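Local coordinates for protein vacuolar aminopeptidase 1 (Saccharomyces cerevisiae, PDB 5JGF) that removes N-terminal amino acids, preferably neutral or hydrophobic ones, from peptides as a zinc-dependent vacuolar enzyme and travels as cargo of the cytoplasm-to-vacuole pathway, at residues W79-H91 against K454-V466. Numbering follows the deposited sequence.
Sequences WRAEKGVGVIGSH and KFFNGFFKHWRSV. With ZN (zinc ion), chain K.
I88 and G86 of strand 86-91 meet F456, F459, F460 and W463 of the C-terminal helix 448-468 in a buried helix-on-sheet packing on the mixed sheet of the M18 metalloprotease fold. The segment axes approach to 9.1 Å and run roughly antiparallel, at 148° between their N-to-C directions. I88 supplies the strand's apolar side-chain contacts: with CG1 anti to its carbonyl carbon (chi1 -66°), its extended branch carries CD1 to 3.6 Å from both F456 CD2 and F460 CZ, while I88 CG1 lies 4.0 Å from F459 CE2. At G86 the fit is tight: one indole face of W463 lies against G86 CA, which is offset toward the rim, 3.5 Å from W463 NE1. R464 CB covers the opposite indole face. The polar link is a single hydrogen bond from R464 NH1 to K83 O, 2.9 Å and 156° at the hydrogen; the oxygen lies in the guanidinium plane, but the donor stands above the carbonyl plane. R464 NH2 also pairs with D468. At the strand's far end H91 NE2 binds zinc at 2.1 Å, alongside D262 and D344. Strand 86-91 runs between strands 289-295 and 339-347, while F456 also touches helix 261-278 and F459 helix 383-396.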
loop_
_atom_site.group_PDB
_atom_site.type_symbol
_atom_site.label_atom_id
_atom_site.label_comp_id
_atom_site.label_asym_id
_atom_site.label_seq_id
_atom_site.Cartn_x
_atom_site.Cartn_y
_atom_site.Cartn_z
ATOM N N TRP D 79 -64.060 14.215 -27.479
ATOM C CA TRP D 79 -62.609 14.180 -27.631
ATOM C C TRP D 79 -62.208 13.927 -29.080
ATOM O O TRP D 79 -62.897 13.217 -29.814
ATOM C CB TRP D 79 -62.004 13.078 -26.752
ATOM C CG TRP D 79 -60.512 12.940 -26.927
ATOM C CD1 TRP D 79 -59.547 13.779 -26.441
ATOM C CD2 TRP D 79 -59.823 11.927 -27.674
ATOM N NE1 TRP D 79 -58.302 13.352 -26.840
ATOM C CE2 TRP D 79 -58.441 12.218 -27.595
ATOM C CE3 TRP D 79 -60.239 10.803 -28.401
ATOM C CZ2 TRP D 79 -57.470 11.424 -28.219
ATOM C CZ3 TRP D 79 -59.273 10.011 -29.021
ATOM C CH2 TRP D 79 -57.902 10.328 -28.923
ATOM N N ARG D 80 -61.095 14.527 -29.488
ATOM C CA ARG D 80 -60.555 14.334 -30.827
ATOM C C ARG D 80 -59.038 14.322 -30.686
ATOM O O ARG D 80 -58.499 14.895 -29.740
ATOM C CB ARG D 80 -61.015 15.447 -31.781
ATOM C CG ARG D 80 -60.685 16.858 -31.348
ATOM C CD ARG D 80 -61.528 17.862 -32.131
ATOM N NE ARG D 80 -61.318 19.236 -31.683
ATOM C CZ ARG D 80 -60.340 20.026 -32.112
ATOM N NH1 ARG D 80 -59.473 19.585 -33.016
ATOM N NH2 ARG D 80 -60.229 21.260 -31.637
ATOM N N ALA D 81 -58.364 13.655 -31.618
ATOM C CA ALA D 81 -56.910 13.515 -31.605
ATOM C C ALA D 81 -56.124 14.771 -31.256
ATOM O O ALA D 81 -55.176 14.719 -30.467
ATOM C CB ALA D 81 -56.439 12.977 -32.948
ATOM N N GLU D 82 -56.505 15.897 -31.847
ATOM C CA GLU D 82 -55.809 17.153 -31.607
ATOM C C GLU D 82 -55.841 17.620 -30.153
ATOM O O GLU D 82 -55.031 18.455 -29.749
ATOM C CB GLU D 82 -56.376 18.239 -32.527
ATOM C CG GLU D 82 -56.212 17.925 -34.014
ATOM C CD GLU D 82 -57.193 16.871 -34.539
ATOM O OE1 GLU D 82 -56.945 16.346 -35.647
ATOM O OE2 GLU D 82 -58.210 16.573 -33.871
ATOM N N LYS D 83 -56.770 17.085 -29.367
ATOM C CA LYS D 83 -56.879 17.451 -27.957
ATOM C C LYS D 83 -55.809 16.758 -27.113
ATOM O O LYS D 83 -55.540 17.157 -25.976
ATOM C CB LYS D 83 -58.266 17.093 -27.428
ATOM C CG LYS D 83 -59.341 18.079 -27.865
ATOM C CD LYS D 83 -59.101 19.423 -27.200
ATOM C CE LYS D 83 -60.052 20.488 -27.694
ATOM N NZ LYS D 83 -59.826 21.762 -26.953
ATOM N N GLY D 84 -55.206 15.720 -27.683
ATOM C CA GLY D 84 -54.171 14.981 -26.986
ATOM C C GLY D 84 -54.669 14.288 -25.733
ATOM O O GLY D 84 -55.876 14.143 -25.521
ATOM N N VAL D 85 -53.731 13.854 -24.896
ATOM C CA VAL D 85 -54.070 13.172 -23.657
ATOM C C VAL D 85 -53.332 13.822 -22.487
ATOM O O VAL D 85 -52.153 14.163 -22.605
ATOM C CB VAL D 85 -53.677 11.675 -23.723
ATOM C CG1 VAL D 85 -54.146 10.953 -22.472
ATOM C CG2 VAL D 85 -54.273 11.033 -24.970
ATOM N N GLY D 86 -54.041 14.012 -21.375
ATOM C CA GLY D 86 -53.445 14.590 -20.180
ATOM C C GLY D 86 -53.101 13.405 -19.304
ATOM O O GLY D 86 -53.996 12.734 -18.788
ATOM N N VAL D 87 -51.807 13.151 -19.125
ATOM C CA VAL D 87 -51.357 11.983 -18.372
ATOM C C VAL D 87 -50.508 12.217 -17.128
ATOM O O VAL D 87 -49.678 13.123 -17.089
ATOM C CB VAL D 87 -50.494 11.061 -19.275
ATOM C CG1 VAL D 87 -50.095 9.804 -18.510
ATOM C CG2 VAL D 87 -51.235 10.716 -20.559
ATOM N N ILE D 88 -50.725 11.383 -16.116
ATOM C CA ILE D 88 -49.882 11.406 -14.927
ATOM C C ILE D 88 -49.439 9.959 -14.765
ATOM O O ILE D 88 -50.268 9.056 -14.619
ATOM C CB ILE D 88 -50.601 11.833 -13.629
ATOM C CG1 ILE D 88 -51.043 13.293 -13.712
ATOM C CG2 ILE D 88 -49.626 11.685 -12.447
ATOM C CD1 ILE D 88 -51.657 13.817 -12.422
ATOM N N GLY D 89 -48.131 9.732 -14.825
ATOM C CA GLY D 89 -47.617 8.384 -14.670
ATOM C C GLY D 89 -46.777 8.275 -13.413
ATOM O O GLY D 89 -45.896 9.100 -13.189
ATOM N N SER D 90 -47.052 7.266 -12.592
ATOM C CA SER D 90 -46.312 7.057 -11.349
ATOM C C SER D 90 -46.094 5.566 -11.138
ATOM O O SER D 90 -46.670 4.743 -11.853
ATOM C CB SER D 90 -47.096 7.623 -10.161
ATOM O OG SER D 90 -47.308 9.016 -10.302
ATOM N N HIS D 91 -45.261 5.204 -10.167
ATOM C CA HIS D 91 -45.049 3.787 -9.916
ATOM C C HIS D 91 -45.549 3.387 -8.539
ATOM O O HIS D 91 -45.432 4.145 -7.575
ATOM C CB HIS D 91 -43.574 3.387 -10.147
ATOM C CG HIS D 91 -42.601 3.942 -9.150
ATOM N ND1 HIS D 91 -42.253 3.270 -7.999
ATOM C CD2 HIS D 91 -41.827 5.053 -9.184
ATOM C CE1 HIS D 91 -41.302 3.938 -7.368
ATOM N NE2 HIS D 91 -41.026 5.024 -8.068
ATOM N N LYS D 454 -53.649 19.013 -4.770
ATOM C CA LYS D 454 -54.075 20.307 -5.285
ATOM C C LYS D 454 -53.422 20.605 -6.629
ATOM O O LYS D 454 -54.087 21.035 -7.571
ATOM C CB LYS D 454 -53.740 21.410 -4.275
ATOM C CG LYS D 454 -54.219 22.797 -4.679
ATOM C CD LYS D 454 -54.048 23.787 -3.529
ATOM C CE LYS D 454 -53.169 24.966 -3.917
ATOM N NZ LYS D 454 -53.728 25.754 -5.051
ATOM N N PHE D 455 -52.121 20.363 -6.729
ATOM C CA PHE D 455 -51.429 20.619 -7.980
ATOM C C PHE D 455 -51.924 19.720 -9.111
ATOM O O PHE D 455 -52.216 20.198 -10.206
ATOM C CB PHE D 455 -49.922 20.424 -7.817
ATOM C CG PHE D 455 -49.173 20.547 -9.104
ATOM C CD1 PHE D 455 -48.964 21.793 -9.683
ATOM C CD2 PHE D 455 -48.731 19.413 -9.772
ATOM C CE1 PHE D 455 -48.328 21.906 -10.912
ATOM C CE2 PHE D 455 -48.094 19.515 -11.003
ATOM C CZ PHE D 455 -47.893 20.764 -11.576
ATOM N N PHE D 456 -52.010 18.417 -8.850
ATOM C CA PHE D 456 -52.454 17.462 -9.862
ATOM C C PHE D 456 -53.892 17.716 -10.299
ATOM O O PHE D 456 -54.247 17.484 -11.457
ATOM C CB PHE D 456 -52.319 16.031 -9.331
ATOM C CG PHE D 456 -50.893 15.582 -9.148
ATOM C CD1 PHE D 456 -50.530 14.809 -8.051
ATOM C CD2 PHE D 456 -49.917 15.927 -10.078
ATOM C CE1 PHE D 456 -49.213 14.386 -7.878
ATOM C CE2 PHE D 456 -48.595 15.508 -9.915
ATOM C CZ PHE D 456 -48.244 14.739 -8.814
ATOM N N ASN D 457 -54.716 18.187 -9.369
ATOM C CA ASN D 457 -56.112 18.488 -9.671
ATOM C C ASN D 457 -56.101 19.658 -10.650
ATOM O O ASN D 457 -56.819 19.655 -11.654
ATOM C CB ASN D 457 -56.864 18.877 -8.395
ATOM C CG ASN D 457 -58.362 19.035 -8.620
ATOM O OD1 ASN D 457 -59.002 19.890 -8.015
ATOM N ND2 ASN D 457 -58.926 18.197 -9.480
ATOM N N GLY D 458 -55.264 20.650 -10.354
ATOM C CA GLY D 458 -55.145 21.811 -11.217
ATOM C C GLY D 458 -54.651 21.426 -12.600
ATOM O O GLY D 458 -55.024 22.045 -13.601
ATOM N N PHE D 459 -53.801 20.404 -12.661
ATOM C CA PHE D 459 -53.273 19.931 -13.935
ATOM C C PHE D 459 -54.393 19.401 -14.829
ATOM O O PHE D 459 -54.506 19.790 -15.991
ATOM C CB PHE D 459 -52.246 18.814 -13.715
ATOM C CG PHE D 459 -51.891 18.064 -14.972
ATOM C CD1 PHE D 459 -51.092 18.650 -15.948
ATOM C CD2 PHE D 459 -52.377 16.777 -15.190
ATOM C CE1 PHE D 459 -50.777 17.962 -17.123
ATOM C CE2 PHE D 459 -52.071 16.082 -16.360
ATOM C CZ PHE D 459 -51.269 16.675 -17.328
ATOM N N PHE D 460 -55.218 18.507 -14.292
ATOM C CA PHE D 460 -56.305 17.943 -15.086
ATOM C C PHE D 460 -57.299 19.013 -15.531
ATOM O O PHE D 460 -57.805 18.976 -16.653
ATOM C CB PHE D 460 -57.028 16.842 -14.307
ATOM C CG PHE D 460 -56.243 15.562 -14.207
ATOM C CD1 PHE D 460 -55.771 14.933 -15.355
ATOM C CD2 PHE D 460 -55.986 14.978 -12.970
ATOM C CE1 PHE D 460 -55.057 13.742 -15.278
ATOM C CE2 PHE D 460 -55.272 13.782 -12.882
ATOM C CZ PHE D 460 -54.808 13.165 -14.038
ATOM N N LYS D 461 -57.561 19.974 -14.658
ATOM C CA LYS D 461 -58.497 21.039 -14.984
ATOM C C LYS D 461 -57.994 22.021 -16.035
ATOM O O LYS D 461 -58.735 22.389 -16.949
ATOM C CB LYS D 461 -58.850 21.843 -13.731
ATOM C CG LYS D 461 -59.747 21.149 -12.734
ATOM C CD LYS D 461 -59.951 22.050 -11.524
ATOM C CE LYS D 461 -60.932 21.456 -10.533
ATOM N NZ LYS D 461 -61.039 22.293 -9.302
ATOM N N HIS D 462 -56.731 22.427 -15.927
ATOM C CA HIS D 462 -56.202 23.446 -16.826
ATOM C C HIS D 462 -55.050 23.158 -17.791
ATOM O O HIS D 462 -54.654 24.057 -18.532
ATOM C CB HIS D 462 -55.820 24.668 -15.985
ATOM C CG HIS D 462 -56.859 25.056 -14.978
ATOM N ND1 HIS D 462 -56.603 25.098 -13.624
ATOM C CD2 HIS D 462 -58.156 25.415 -15.126
ATOM C CE1 HIS D 462 -57.696 25.468 -12.982
ATOM N NE2 HIS D 462 -58.654 25.667 -13.870
ATOM N N TRP D 463 -54.506 21.947 -17.816
ATOM C CA TRP D 463 -53.377 21.703 -18.716
ATOM C C TRP D 463 -53.682 21.955 -20.192
ATOM O O TRP D 463 -52.852 22.509 -20.914
ATOM C CB TRP D 463 -52.827 20.279 -18.554
ATOM C CG TRP D 463 -53.573 19.240 -19.329
ATOM C CD1 TRP D 463 -54.650 18.515 -18.908
ATOM C CD2 TRP D 463 -53.319 18.837 -20.678
ATOM N NE1 TRP D 463 -55.082 17.684 -19.913
ATOM C CE2 TRP D 463 -54.285 17.864 -21.011
ATOM C CE3 TRP D 463 -52.369 19.208 -21.640
ATOM C CZ2 TRP D 463 -54.329 17.250 -22.271
ATOM C CZ3 TRP D 463 -52.412 18.598 -22.892
ATOM C CH2 TRP D 463 -53.389 17.630 -23.194
ATOM N N ARG D 464 -54.863 21.549 -20.646
ATOM C CA ARG D 464 -55.219 21.733 -22.052
ATOM C C ARG D 464 -55.240 23.214 -22.422
ATOM O O ARG D 464 -54.669 23.613 -23.438
ATOM C CB ARG D 464 -56.581 21.090 -22.346
ATOM C CG ARG D 464 -56.982 21.070 -23.826
ATOM C CD ARG D 464 -55.981 20.310 -24.695
ATOM N NE ARG D 464 -54.931 21.179 -25.222
ATOM C CZ ARG D 464 -53.883 20.759 -25.926
ATOM N NH1 ARG D 464 -53.723 19.470 -26.197
ATOM N NH2 ARG D 464 -52.995 21.636 -26.374
ATOM N N SER D 465 -55.879 24.025 -21.586
ATOM C CA SER D 465 -55.969 25.461 -21.829
ATOM C C SER D 465 -54.600 26.135 -21.823
ATOM O O SER D 465 -54.347 27.052 -22.603
ATOM C CB SER D 465 -56.867 26.120 -20.780
ATOM O OG SER D 465 -56.936 27.520 -20.985
ATOM N N VAL D 466 -53.717 25.684 -20.938
ATOM C CA VAL D 466 -52.378 26.259 -20.853
ATOM C C VAL D 466 -51.500 25.848 -22.032
ATOM O O VAL D 466 -50.815 26.684 -22.624
ATOM C CB VAL D 466 -51.667 25.847 -19.538
ATOM C CG1 VAL D 466 -50.217 26.316 -19.559
ATOM C CG2 VAL D 466 -52.391 26.448 -18.347
HETATM ZN ZN ZN K . -39.587 6.470 -7.398
HETATM O O HOH W 1 -38.107 8.280 -6.783
HETATM O O HOH W 2 -37.954 5.281 -7.719
#